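Local structure of MgGH51 (Meripilus giganteus, 6ZPV) at residues 48-54 and 66-70; 56-62 and 93-99; 74-78 and 251-255; 81-87 and 186-192; 102-106 and 172-176. The protein catalyses the hydrolysis of terminal alpha-L-arabinofuranosyl residues and, as a GH51 glycosidase, probably trims arabinose side chains from plant cell-wall polysaccharides. All coordinates share one frame; numbering follows the deposited sequence. Where two conformers were deposited one is given.

Contact 1: 48-54 and 66-70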
# COMPACT_ATOMS: atom_id res chain seq x y z
N PRO A 48 2.98 23.48 17.97
CA PRO A 48 3.54 23.47 19.32
C PRO A 48 2.55 23.87 20.39
O PRO A 48 1.65 24.67 20.15
CB PRO A 48 4.69 24.45 19.19
CG PRO A 48 5.08 24.46 17.76
CD PRO A 48 3.82 24.22 17.01
N ASN A 49 2.78 23.30 21.58
CA ASN A 49 2.04 23.72 22.77
C ASN A 49 0.54 23.43 22.66
O ASN A 49 -0.31 24.19 23.18
CB ASN A 49 2.34 25.18 23.15
CG ASN A 49 3.83 25.38 23.42
OD1 ASN A 49 4.40 24.74 24.35
ND2 ASN A 49 4.50 26.11 22.54
N THR A 50 0.19 22.33 22.00
CA THR A 50 -1.18 21.81 21.94
C THR A 50 -1.18 20.34 22.33
O THR A 50 -0.16 19.63 22.24
CB THR A 50 -1.77 21.89 20.53
OG1 THR A 50 -1.04 21.07 19.59
CG2 THR A 50 -1.80 23.32 20.01
N ALA A 51 -2.34 19.84 22.77
CA ALA A 51 -2.53 18.42 23.11
C ALA A 51 -2.31 17.60 21.85
O ALA A 51 -1.68 16.53 21.94
CB ALA A 51 -3.90 18.24 23.71
N ALA A 52 -2.78 18.04 20.69
CA ALA A 52 -2.65 17.24 19.47
C ALA A 52 -1.18 17.03 19.13
O ALA A 52 -0.82 15.95 18.60
CB ALA A 52 -3.41 17.83 18.31
N ALA A 53 -0.32 17.98 19.44
CA ALA A 53 1.13 17.81 19.16
C ALA A 53 1.71 16.66 19.96
O ALA A 53 2.73 16.09 19.52
CB ALA A 53 1.89 19.08 19.42
N LEU A 54 1.15 16.34 21.13
CA LEU A 54 1.59 15.27 22.00
C LEU A 54 0.91 13.93 21.67
O LEU A 54 1.06 12.96 22.41
CB LEU A 54 1.37 15.61 23.48
CG LEU A 54 2.35 16.63 24.03
CD1 LEU A 54 1.81 17.22 25.35
CD2 LEU A 54 3.68 15.98 24.29
N ALA A 66 5.93 18.92 26.82
CA ALA A 66 5.34 19.89 25.87
C ALA A 66 6.09 19.81 24.56
O ALA A 66 7.29 19.60 24.57
CB ALA A 66 5.45 21.32 26.36
N VAL A 67 5.37 19.91 23.46
CA VAL A 67 6.02 20.02 22.15
C VAL A 67 6.28 21.50 21.88
O VAL A 67 5.35 22.30 21.89
CB VAL A 67 5.17 19.37 21.04
CG1 VAL A 67 5.84 19.58 19.70
CG2 VAL A 67 5.00 17.92 21.35
N ILE A 68 7.52 21.83 21.59
CA ILE A 68 7.97 23.21 21.36
C ILE A 68 8.47 23.43 19.95
O ILE A 68 9.00 22.49 19.35
CB ILE A 68 9.01 23.64 22.43
CG1 ILE A 68 10.30 22.86 22.32
CG2 ILE A 68 8.42 23.61 23.82
CD1 ILE A 68 11.47 23.45 23.11
N GLN A 69 8.32 24.65 19.46
CA GLN A 69 9.09 25.11 18.29
C GLN A 69 10.48 25.35 18.85
O GLN A 69 10.73 26.36 19.52
CB GLN A 69 8.46 26.36 17.70
CG GLN A 69 9.12 26.87 16.40
CD GLN A 69 8.60 28.22 15.97
OE1 GLN A 69 7.86 28.91 16.64
NE2 GLN A 69 9.13 28.65 14.89
N ASP A 70 11.41 24.46 18.60
CA ASP A 70 12.72 24.53 19.27
C ASP A 70 13.47 25.75 18.75
O ASP A 70 13.62 25.93 17.55
CB ASP A 70 13.47 23.24 19.01
CG ASP A 70 14.61 23.05 20.01
OD1 ASP A 70 15.30 24.03 20.34
OD2 ASP A 70 14.81 21.85 20.46
O HOH W 1 7.08 26.63 21.21
O HOH W 2 2.45 20.34 23.44
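Val67 supplies the middle of this contact from strand 66-69, and Ala53, Leu54, Pro48 and Asn49 of the preceding loop gather round it. With CG1 anti to the backbone N (chi1 177°), its other branch, CG2, is left to face the loop, 3.4 Å from Ala53 O and 3.8 Å from Leu54 CD2. The leucine and valine side chains pass alongside each other, heading opposite ways, while Ala53 CB sits 3.7 Å from Val67 CB. On the polar side, Asn49 N gives its hydrogen to Val67 O at 2.8 Å; the donor lies in the carbonyl plane, although the angle at the hydrogen is a bent 142°. Next to it the Pro48 ring rests on Gln69, CG coming to 3.9 Å from Gln69 CB. Further out, two waters bridge the segments: one accepts from Asn49 ND2 and from Gln69 N, the other donates to Thr50 O and accepts from Val67 N. An ST motif steadies the loop itself, Thr50 OG1 taking the Ala53 N hydrogen at 3.2 Å. Behind the loop Ala53 O receives Asn40 ND2, and behind the strand Ala66 and Ile68 pair with strand 80-85. The Val67 peptide groups are thus satisfied by a loop amide and a water, so at Val67 the outermost strand of this sheet is met by loop atoms and a water.

Contact 2: 56-62 and 93-99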
# COMPACT_ATOMS: atom_id res chain seq x y z
N ALA A 56 -0.05 10.34 20.90
CA ALA A 56 0.67 9.07 21.09
C ALA A 56 1.67 9.07 22.25
O ALA A 56 2.16 7.97 22.59
CB ALA A 56 1.26 8.52 19.83
N TRP A 57 2.00 10.25 22.80
CA TRP A 57 3.02 10.39 23.85
C TRP A 57 2.37 10.60 25.20
O TRP A 57 1.39 11.38 25.31
CB TRP A 57 3.98 11.54 23.54
CG TRP A 57 4.76 11.36 22.30
CD1 TRP A 57 4.50 11.80 21.04
CD2 TRP A 57 5.99 10.66 22.19
NE1 TRP A 57 5.47 11.43 20.17
CE2 TRP A 57 6.44 10.72 20.84
CE3 TRP A 57 6.80 9.95 23.11
CZ2 TRP A 57 7.65 10.16 20.40
CZ3 TRP A 57 7.98 9.36 22.66
CH2 TRP A 57 8.38 9.47 21.33
N HIS A 58 2.91 10.04 26.27
CA HIS A 58 2.33 10.12 27.60
C HIS A 58 3.41 10.20 28.64
O HIS A 58 4.44 9.53 28.52
CB HIS A 58 1.48 8.84 27.85
CG HIS A 58 0.45 8.59 26.81
ND1 HIS A 58 -0.75 9.26 26.78
CD2 HIS A 58 0.52 7.80 25.71
CE1 HIS A 58 -1.41 8.86 25.68
NE2 HIS A 58 -0.65 7.96 25.02
N PRO A 59 3.20 10.93 29.75
CA PRO A 59 4.22 10.96 30.81
C PRO A 59 4.28 9.65 31.57
O PRO A 59 3.29 8.94 31.70
CB PRO A 59 3.72 12.09 31.71
CG PRO A 59 2.23 12.12 31.49
CD PRO A 59 2.02 11.76 30.04
N ILE A 60 5.46 9.40 32.10
CA ILE A 60 5.68 8.42 33.17
C ILE A 60 5.87 9.24 34.44
O ILE A 60 6.71 10.16 34.46
CB ILE A 60 6.87 7.48 32.89
CG1 ILE A 60 6.57 6.56 31.72
CG2 ILE A 60 7.23 6.71 34.15
CD1 ILE A 60 7.76 5.78 31.24
N SER A 61 5.17 8.88 35.49
CA SER A 61 5.30 9.54 36.79
C SER A 61 4.99 11.01 36.61
O SER A 61 4.03 11.39 35.88
CB SER A 61 6.61 9.18 37.44
OG SER A 61 6.68 9.71 38.76
N ASN A 62 5.72 11.88 37.30
CA ASN A 62 5.46 13.34 37.33
C ASN A 62 6.16 14.09 36.20
O ASN A 62 6.33 15.31 36.32
CB ASN A 62 5.79 13.93 38.71
CG ASN A 62 7.23 13.82 39.09
OD1 ASN A 62 7.97 13.00 38.51
ND2 ASN A 62 7.65 14.61 40.06
N ARG A 93 11.64 5.99 38.37
CA ARG A 93 11.70 6.24 36.91
C ARG A 93 10.78 7.40 36.58
O ARG A 93 9.63 7.48 37.02
CB ARG A 93 11.34 4.94 36.18
CG ARG A 93 9.90 4.45 36.31
CD ARG A 93 9.66 3.03 35.84
NE ARG A 93 9.99 2.79 34.44
CZ ARG A 93 9.14 2.57 33.45
NH1 ARG A 93 7.85 2.64 33.59
NH2 ARG A 93 9.64 2.23 32.28
N VAL A 94 11.27 8.26 35.73
CA VAL A 94 10.53 9.46 35.24
C VAL A 94 10.83 9.57 33.76
O VAL A 94 12.00 9.42 33.37
CB VAL A 94 10.88 10.73 36.07
CG1 VAL A 94 10.13 11.94 35.52
CG2 VAL A 94 10.61 10.56 37.58
N GLY A 95 9.85 9.86 32.91
CA GLY A 95 10.07 9.85 31.49
C GLY A 95 8.78 9.87 30.76
O GLY A 95 7.87 10.62 31.15
N PHE A 96 8.69 9.10 29.67
CA PHE A 96 7.50 9.17 28.81
C PHE A 96 7.42 7.88 27.98
O PHE A 96 8.41 7.18 27.80
CB PHE A 96 7.53 10.43 27.95
CG PHE A 96 8.86 10.67 27.29
CD1 PHE A 96 9.17 10.13 26.04
CD2 PHE A 96 9.82 11.49 27.89
CE1 PHE A 96 10.39 10.37 25.47
CE2 PHE A 96 11.05 11.70 27.32
CZ PHE A 96 11.33 11.14 26.10
N THR A 97 6.22 7.61 27.50
CA THR A 97 5.90 6.50 26.62
C THR A 97 5.37 6.98 25.26
O THR A 97 4.81 8.07 25.18
CB THR A 97 4.92 5.50 27.26
OG1 THR A 97 3.70 6.18 27.53
CG2 THR A 97 5.46 4.85 28.50
N ASN A 98 5.52 6.09 24.30
CA ASN A 98 4.81 6.20 23.01
C ASN A 98 3.97 4.93 22.86
O ASN A 98 4.53 3.82 22.95
CB ASN A 98 5.79 6.33 21.82
CG ASN A 98 5.10 6.65 20.51
OD1 ASN A 98 4.51 5.74 19.90
ND2 ASN A 98 5.20 7.90 20.09
N GLU A 99 2.67 5.09 22.61
CA GLU A 99 1.74 3.97 22.56
C GLU A 99 1.79 3.26 21.21
O GLU A 99 1.00 2.30 21.02
CB GLU A 99 0.32 4.47 22.86
CG GLU A 99 -0.26 5.36 21.77
CD GLU A 99 -1.64 5.89 22.06
OE1 GLU A 99 -2.60 5.44 21.39
OE2 GLU A 99 -1.83 6.70 22.99
O HOH W 3 3.01 6.52 30.26
O HOH W 4 9.03 8.69 39.34
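The amide of Asn98 stands almost upright on the indole of Trp57: ND2 lies 3.2 Å above the ring plane, over its centre, and the planes are 83° apart. Asn98 CB also sits over the six-membered ring, 4.0 Å from its centroid. That amide is fixed from outside, ND2 donating to Gln39 O and OD1 accepting from Gly100 N, while Trp57 NE1 is bound to Asn40 O. The backbones form an antiparallel ladder, their strand axes at 158°; His58 with Thr97 and Ile60 with Gly95 are its hydrogen-bonded pairs, Thr97 N to His58 O at 2.8 Å. On the Trp57 side of the sheet, Phe96 CD1 comes to 3.7 Å from Trp57 CZ3. On the other face Ile60 CD1 lies over the Arg93 guanidinium, 3.9 Å from NH1, which is hydrogen-bonded to Gln135 OE1. At the strand end His58 NE2 donates to Glu99 OE2 at 2.7 Å; the carboxylate uses its anti lone pair and is turned 18° from the imidazole plane. A sulfate, probably from the crystallisation liquor, lies about 3 Å from the His58 side chain (nearest atoms); in this crystal the two anions would probably favour the doubly protonated imidazole.

Contact 3: 74-78 and 251-255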
# COMPACT_ATOMS: atom_id res chain seq x y z
N VAL A 74 16.78 20.14 15.86
CA VAL A 74 17.72 19.12 15.41
C VAL A 74 18.06 19.28 13.93
O VAL A 74 19.18 19.07 13.52
CB VAL A 74 17.21 17.71 15.77
CG1 VAL A 74 16.03 17.23 14.89
CG2 VAL A 74 18.35 16.70 15.70
N SER A 75 17.08 19.67 13.16
CA SER A 75 17.20 20.03 11.75
C SER A 75 16.07 20.99 11.42
O SER A 75 15.01 20.95 12.05
CB SER A 75 17.12 18.79 10.90
OG SER A 75 15.77 18.33 10.93
N ASN A 76 16.27 21.84 10.40
CA ASN A 76 15.18 22.75 10.06
C ASN A 76 14.01 21.97 9.44
O ASN A 76 12.89 22.51 9.43
CB ASN A 76 15.62 23.89 9.20
CG ASN A 76 16.25 25.02 9.99
OD1 ASN A 76 15.79 26.22 9.83
ND2 ASN A 76 17.26 24.75 10.73
N ALA A 77 14.21 20.75 8.97
CA ALA A 77 13.09 19.91 8.47
C ALA A 77 12.24 19.39 9.64
O ALA A 77 11.13 18.95 9.36
CB ALA A 77 13.62 18.76 7.65
N LEU A 78 12.77 19.41 10.85
CA LEU A 78 12.13 18.89 12.06
C LEU A 78 12.16 19.97 13.13
O LEU A 78 12.88 19.85 14.15
CB LEU A 78 12.82 17.59 12.53
CG LEU A 78 12.78 16.43 11.51
CD1 LEU A 78 13.61 15.26 12.05
CD2 LEU A 78 11.35 15.99 11.20
N LEU A 251 16.45 10.78 7.29
CA LEU A 251 15.18 11.14 7.96
C LEU A 251 15.26 12.52 8.58
O LEU A 251 14.22 13.19 8.72
CB LEU A 251 14.84 10.08 9.02
CG LEU A 251 14.65 8.66 8.53
CD1 LEU A 251 14.22 7.78 9.65
CD2 LEU A 251 13.71 8.57 7.34
N LEU A 252 16.46 12.98 8.90
CA LEU A 252 16.60 14.36 9.46
C LEU A 252 16.17 15.44 8.46
O LEU A 252 15.92 16.55 8.89
CB LEU A 252 18.05 14.60 9.92
CG LEU A 252 18.43 13.94 11.23
CD1 LEU A 252 17.85 14.64 12.40
CD2 LEU A 252 18.22 12.50 11.26
N ASP A 253 16.12 15.11 7.17
CA ASP A 253 15.80 16.07 6.11
C ASP A 253 14.40 15.85 5.52
O ASP A 253 14.11 16.44 4.48
CB ASP A 253 16.90 16.02 5.05
CG ASP A 253 18.23 16.46 5.63
OD1 ASP A 253 18.27 17.47 6.33
OD2 ASP A 253 19.24 15.74 5.43
N ARG A 254 13.58 14.99 6.10
CA ARG A 254 12.23 14.70 5.55
C ARG A 254 11.19 15.43 6.42
O ARG A 254 10.93 15.02 7.55
CB ARG A 254 11.96 13.22 5.48
CG ARG A 254 12.97 12.44 4.62
CD ARG A 254 12.56 11.00 4.47
NE ARG A 254 13.62 10.17 3.89
CZ ARG A 254 13.49 8.88 3.58
NH1 ARG A 254 12.28 8.30 3.66
NH2 ARG A 254 14.53 8.15 3.21
N PRO A 255 10.59 16.54 5.92
CA PRO A 255 9.70 17.31 6.77
C PRO A 255 8.37 16.67 7.06
O PRO A 255 7.67 17.09 8.02
CB PRO A 255 9.54 18.64 6.00
CG PRO A 255 9.73 18.21 4.53
CD PRO A 255 10.85 17.21 4.65
O HOH W 5 8.47 19.26 9.45
O HOH W 6 16.85 19.83 7.61
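Val74 and Leu252 meet with their side chains at about a right angle, both valine methyls reaching the same leucine branch: Val74 CG2 lies 3.9 Å from Leu252 CD1, with CG1 hardly farther. Leu78 reaches the same residue with CD1, 4.1 Å from Leu252 CA, whereas its CD2 turns toward Arg254 O at 3.8 Å. Between these leucines and Pro255, Ala77 points its CB at the other segment, 3.4 Å from Leu252 O, and its own carbonyl faces the proline, Ala77 O being 3.4 Å from Pro255 CA in a CA-H...O contact. Ser75 OG, placed between the backbone N and the carbonyl carbon (chi1 72°), donates to Leu252 O at 2.7 Å in the carbonyl plane; Ser75 was deposited in two conformers, so this bond is less certain. Water bridges join Ala77 O to Pro255 O, and Ala77 N to Asp253 OD1. The type I turn Ser75-Leu78 and the 3-10 segment 251-253 thus fit together through leucine, valine and alanine packing, one serine bond and two water bridges. Met194 of strand 189-198 touches Leu78, Leu251 and Leu252, and Phe117 of strand 112-119 touches Val74 and Leu252. Arg254, whose CB points away from 74-78, bonds Gly249 O and Glu273 of helix 271-281, the latter as a salt bridge. In 251-255 the turn between strands 64-69 and 80-85 meets the arabinofuranosidase domain.

Contact 4: 81-87 and 186-192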
# COMPACT_ATOMS: atom_id res chain seq x y z
N SER A 81 10.42 19.89 18.89
CA SER A 81 11.06 19.01 19.87
C SER A 81 10.11 18.68 21.01
O SER A 81 9.21 19.49 21.32
CB SER A 81 12.32 19.64 20.47
OG SER A 81 13.28 19.85 19.46
N LEU A 82 10.33 17.55 21.66
CA LEU A 82 9.67 17.22 22.93
C LEU A 82 10.53 17.82 24.05
O LEU A 82 11.66 17.39 24.26
CB LEU A 82 9.51 15.72 23.05
CG LEU A 82 8.84 15.23 24.31
CD1 LEU A 82 7.37 15.64 24.34
CD2 LEU A 82 8.98 13.71 24.43
N GLN A 83 9.95 18.74 24.79
CA GLN A 83 10.57 19.30 25.98
C GLN A 83 10.10 18.46 27.19
O GLN A 83 8.89 18.44 27.51
CB GLN A 83 10.16 20.76 26.15
CG GLN A 83 10.76 21.39 27.39
CD GLN A 83 10.20 22.78 27.54
OE1 GLN A 83 10.86 23.76 27.11
NE2 GLN A 83 8.94 22.86 28.02
N PHE A 84 11.05 17.79 27.82
CA PHE A 84 10.87 16.89 28.97
C PHE A 84 11.49 17.51 30.21
O PHE A 84 12.66 17.81 30.23
CB PHE A 84 11.53 15.55 28.66
CG PHE A 84 11.76 14.65 29.84
CD1 PHE A 84 10.70 14.07 30.53
CD2 PHE A 84 13.03 14.39 30.30
CE1 PHE A 84 10.93 13.25 31.62
CE2 PHE A 84 13.26 13.53 31.38
CZ PHE A 84 12.19 12.95 32.02
N SER A 85 10.69 17.68 31.26
CA SER A 85 11.19 18.25 32.53
C SER A 85 10.81 17.33 33.69
O SER A 85 9.69 16.79 33.72
CB SER A 85 10.65 19.64 32.75
OG SER A 85 11.10 20.52 31.73
N VAL A 86 11.69 17.21 34.65
CA VAL A 86 11.46 16.45 35.89
C VAL A 86 11.33 17.48 37.03
O VAL A 86 12.24 18.26 37.25
CB VAL A 86 12.63 15.50 36.20
CG1 VAL A 86 12.38 14.74 37.48
CG2 VAL A 86 12.89 14.56 35.02
N PRO A 87 10.19 17.52 37.73
CA PRO A 87 10.07 18.44 38.86
C PRO A 87 11.14 18.21 39.91
O PRO A 87 11.72 17.13 40.06
CB PRO A 87 8.70 18.09 39.42
CG PRO A 87 7.91 17.61 38.21
CD PRO A 87 8.94 16.78 37.47
N ALA A 186 16.18 15.21 39.09
CA ALA A 186 15.23 16.18 39.65
C ALA A 186 15.64 17.59 39.18
O ALA A 186 16.81 17.97 39.30
CB ALA A 186 15.20 16.07 41.15
N GLY A 187 14.66 18.35 38.68
CA GLY A 187 14.95 19.71 38.20
C GLY A 187 15.53 19.80 36.79
O GLY A 187 15.78 20.93 36.34
N GLN A 188 15.74 18.70 36.09
CA GLN A 188 16.37 18.77 34.76
C GLN A 188 15.35 19.04 33.66
O GLN A 188 14.20 18.56 33.77
CB GLN A 188 17.11 17.47 34.45
CG GLN A 188 18.24 17.15 35.41
CD GLN A 188 19.43 18.07 35.35
OE1 GLN A 188 19.75 18.56 34.25
NE2 GLN A 188 20.11 18.20 36.47
N THR A 189 15.81 19.62 32.56
CA THR A 189 15.04 19.69 31.30
C THR A 189 15.91 19.16 30.15
O THR A 189 17.10 19.51 30.07
CB THR A 189 14.59 21.11 30.97
OG1 THR A 189 13.73 21.57 31.99
CG2 THR A 189 13.88 21.19 29.64
N ILE A 190 15.36 18.27 29.35
CA ILE A 190 16.03 17.73 28.17
C ILE A 190 15.10 17.93 26.97
O ILE A 190 13.87 17.70 27.08
CB ILE A 190 16.36 16.21 28.33
CG1 ILE A 190 17.19 15.96 29.60
CG2 ILE A 190 17.07 15.72 27.09
CD1 ILE A 190 17.36 14.50 29.93
N ASN A 191 15.65 18.36 25.84
CA ASN A 191 14.90 18.44 24.58
C ASN A 191 15.22 17.17 23.76
O ASN A 191 16.40 16.79 23.63
CB ASN A 191 15.23 19.66 23.74
CG ASN A 191 14.74 20.99 24.29
OD1 ASN A 191 14.26 21.05 25.43
ND2 ASN A 191 14.88 22.05 23.47
N PHE A 192 14.16 16.57 23.18
CA PHE A 192 14.29 15.37 22.35
C PHE A 192 13.72 15.61 20.97
O PHE A 192 12.76 16.41 20.83
CB PHE A 192 13.55 14.19 22.99
CG PHE A 192 14.11 13.65 24.28
CD1 PHE A 192 15.05 12.66 24.25
CD2 PHE A 192 13.65 14.13 25.53
CE1 PHE A 192 15.55 12.14 25.44
CE2 PHE A 192 14.15 13.58 26.69
CZ PHE A 192 15.09 12.59 26.65
O HOH W 7 13.53 23.44 26.55
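Phe84 and Ile190 form one of two hydrogen-bonded pairs in this antiparallel ladder, the other being Leu82 with Phe192, in one sheet of a beta-sandwich. The strand axes run at 162°, and Phe84 N and Ile190 N each donate to the partner's carbonyl at 2.9 Å. From this backbone the Phe84 side chain can be followed into the sandwich. Its CB lies 3.5 Å from Ile190 O and 3.8 Å from Phe192 CE2, meeting the Phe192 ring at its edge. CG, anti to the backbone N (chi1 165°), stays beside the same CE2, as does CD2 at 3.9 Å; CD2 also has Ile190 CB near the plane of its ring. At the far side CE1 leaves the ladder and reaches Gly95 CA in the facing sheet, where the Phe96 ring stands edge-to-face to both Phe84 and Phe192. Phe84 and Phe192 run alongside each other in the same direction, while Ile190 CG2 lies over a face of the Phe192 ring, toward its rim. The opposite face of the sheet is polar. There one water donates to both amide oxygens, Gln83 OE1 at 2.7 Å and Asn191 OD1 at 2.7 Å, while Asn191 ND2 turns to Asp70 OD2.

Contact 5: 102-106 and 172-176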
# COMPACT_ATOMS: atom_id res chain seq x y z
N TRP A 102 -1.66 2.27 17.95
CA TRP A 102 -2.65 1.42 18.66
C TRP A 102 -2.01 0.09 19.14
O TRP A 102 -2.63 -0.97 19.12
CB TRP A 102 -3.93 1.22 17.81
CG TRP A 102 -4.52 2.54 17.48
CD1 TRP A 102 -5.35 3.27 18.23
CD2 TRP A 102 -4.20 3.34 16.34
NE1 TRP A 102 -5.60 4.49 17.64
CE2 TRP A 102 -4.88 4.55 16.49
CE3 TRP A 102 -3.44 3.16 15.18
CZ2 TRP A 102 -4.71 5.62 15.61
CZ3 TRP A 102 -3.27 4.19 14.29
CH2 TRP A 102 -3.89 5.42 14.52
N GLY A 103 -0.77 0.20 19.65
CA GLY A 103 -0.06 -0.95 20.20
C GLY A 103 1.29 -1.15 19.60
O GLY A 103 1.65 -0.52 18.56
N ILE A 104 2.06 -2.07 20.17
CA ILE A 104 3.38 -2.49 19.69
C ILE A 104 3.49 -3.96 19.97
O ILE A 104 3.36 -4.36 21.12
CB ILE A 104 4.55 -1.70 20.31
CG1 ILE A 104 4.40 -0.19 20.16
CG2 ILE A 104 5.86 -2.25 19.78
CD1 ILE A 104 5.51 0.64 20.80
N LYS A 105 3.78 -4.74 18.96
CA LYS A 105 4.05 -6.17 19.13
C LYS A 105 5.45 -6.37 19.68
O LYS A 105 6.43 -5.90 19.06
CB LYS A 105 3.88 -6.92 17.82
CG LYS A 105 4.26 -8.37 17.87
CD LYS A 105 3.90 -9.09 16.57
CE LYS A 105 4.55 -10.42 16.39
NZ LYS A 105 4.04 -11.06 15.15
N VAL A 106 5.53 -7.07 20.81
CA VAL A 106 6.78 -7.37 21.52
C VAL A 106 7.03 -8.86 21.44
O VAL A 106 6.28 -9.63 22.07
CB VAL A 106 6.75 -6.88 22.98
CG1 VAL A 106 8.05 -7.18 23.70
CG2 VAL A 106 6.46 -5.35 22.99
N VAL A 172 -0.78 -6.89 22.25
CA VAL A 172 -0.07 -5.71 21.68
C VAL A 172 -0.24 -4.46 22.55
O VAL A 172 0.23 -3.39 22.10
CB VAL A 172 -0.45 -5.43 20.23
CG1 VAL A 172 -0.14 -6.64 19.35
CG2 VAL A 172 -1.92 -5.05 20.05
N SER A 173 -0.76 -4.56 23.78
CA SER A 173 -0.99 -3.37 24.62
C SER A 173 0.31 -3.03 25.37
O SER A 173 0.37 -3.16 26.59
CB SER A 173 -2.18 -3.61 25.52
OG SER A 173 -3.40 -3.71 24.76
N ASN A 174 1.31 -2.62 24.60
CA ASN A 174 2.66 -2.30 25.06
C ASN A 174 3.07 -0.93 24.48
O ASN A 174 2.53 -0.52 23.45
CB ASN A 174 3.65 -3.36 24.60
CG ASN A 174 3.12 -4.75 24.84
OD1 ASN A 174 2.91 -5.10 26.02
ND2 ASN A 174 2.87 -5.52 23.78
N SER A 175 4.05 -0.31 25.13
CA SER A 175 4.57 1.01 24.73
C SER A 175 6.10 1.04 24.76
O SER A 175 6.74 0.30 25.53
CB SER A 175 4.04 2.07 25.63
OG SER A 175 2.65 2.28 25.47
N PHE A 176 6.65 1.87 23.89
CA PHE A 176 8.04 2.28 23.99
C PHE A 176 8.19 3.27 25.14
O PHE A 176 7.27 4.07 25.38
CB PHE A 176 8.44 2.94 22.69
CG PHE A 176 9.82 3.54 22.64
CD1 PHE A 176 10.94 2.71 22.63
CD2 PHE A 176 10.01 4.90 22.57
CE1 PHE A 176 12.23 3.21 22.59
CE2 PHE A 176 11.33 5.42 22.48
CZ PHE A 176 12.41 4.59 22.51
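Ile104 and Asn174 meet where the loop 102-106 passes across the start of strand 174-181 in a beta-sandwich, the two segments running 85° apart. Ser173, just before the strand, is the centre of an inverse gamma turn, closed by a weak bond from Asn174 N to Val172 O. Two hydrogen bonds join the segments, both made by Ile104. Its N donates to Val172 O at 3.0 Å, with the donor in the carbonyl plane. Its own carbonyl accepts from Asn174 ND2 at 2.9 Å in a bond close to straight: the angle at the hydrogen is 174°, and the acceptor lies in the plane of the amide. Because the same ND2 also donates to Asp171 O, two bonds hold the Asn174 amide and limit its rotation. Close backbone packing forms a second group: Gly103 CA comes to 3.1 Å from Val172 O, where a CB would point toward that oxygen and collide with it, and the Gly103 backbone angles also suit glycine. Van der Waals contacts flank these bonds. Val106 CG2 lies 3.8 Å from Asn174 CB, while Lys105 CB is near Val172 CG1. Around them Leu142 of strand 141-150 touches Val106 and Asn174, and Leu134 of strand 127-136 touches Ile104. Ile104 CD1 closes the group, 3.5 Å from Phe176 N and 4.2 Å from Phe176 CB.

The five contacts lie with centres about 12 to 26 Å apart, four of them in a beta-sandwich of two five-stranded antiparallel sheets. Contacts 1 and 4 share the sheet containing strands 64-69, 80-85 and 189-198; contacts 2 and 5 share the other, through neighbours 93-98 and 174-181. Contacts 2 and 4, about 12 Å apart between centres, meet across the interior through Phe96. Contacts 1 and 2 alternate along the chain, and the successive strands 57-60 and 64-69 belong to different sheets. Contact 3, whose segments are 173 residues apart, joins the sandwich to the arabinofuranosidase domain.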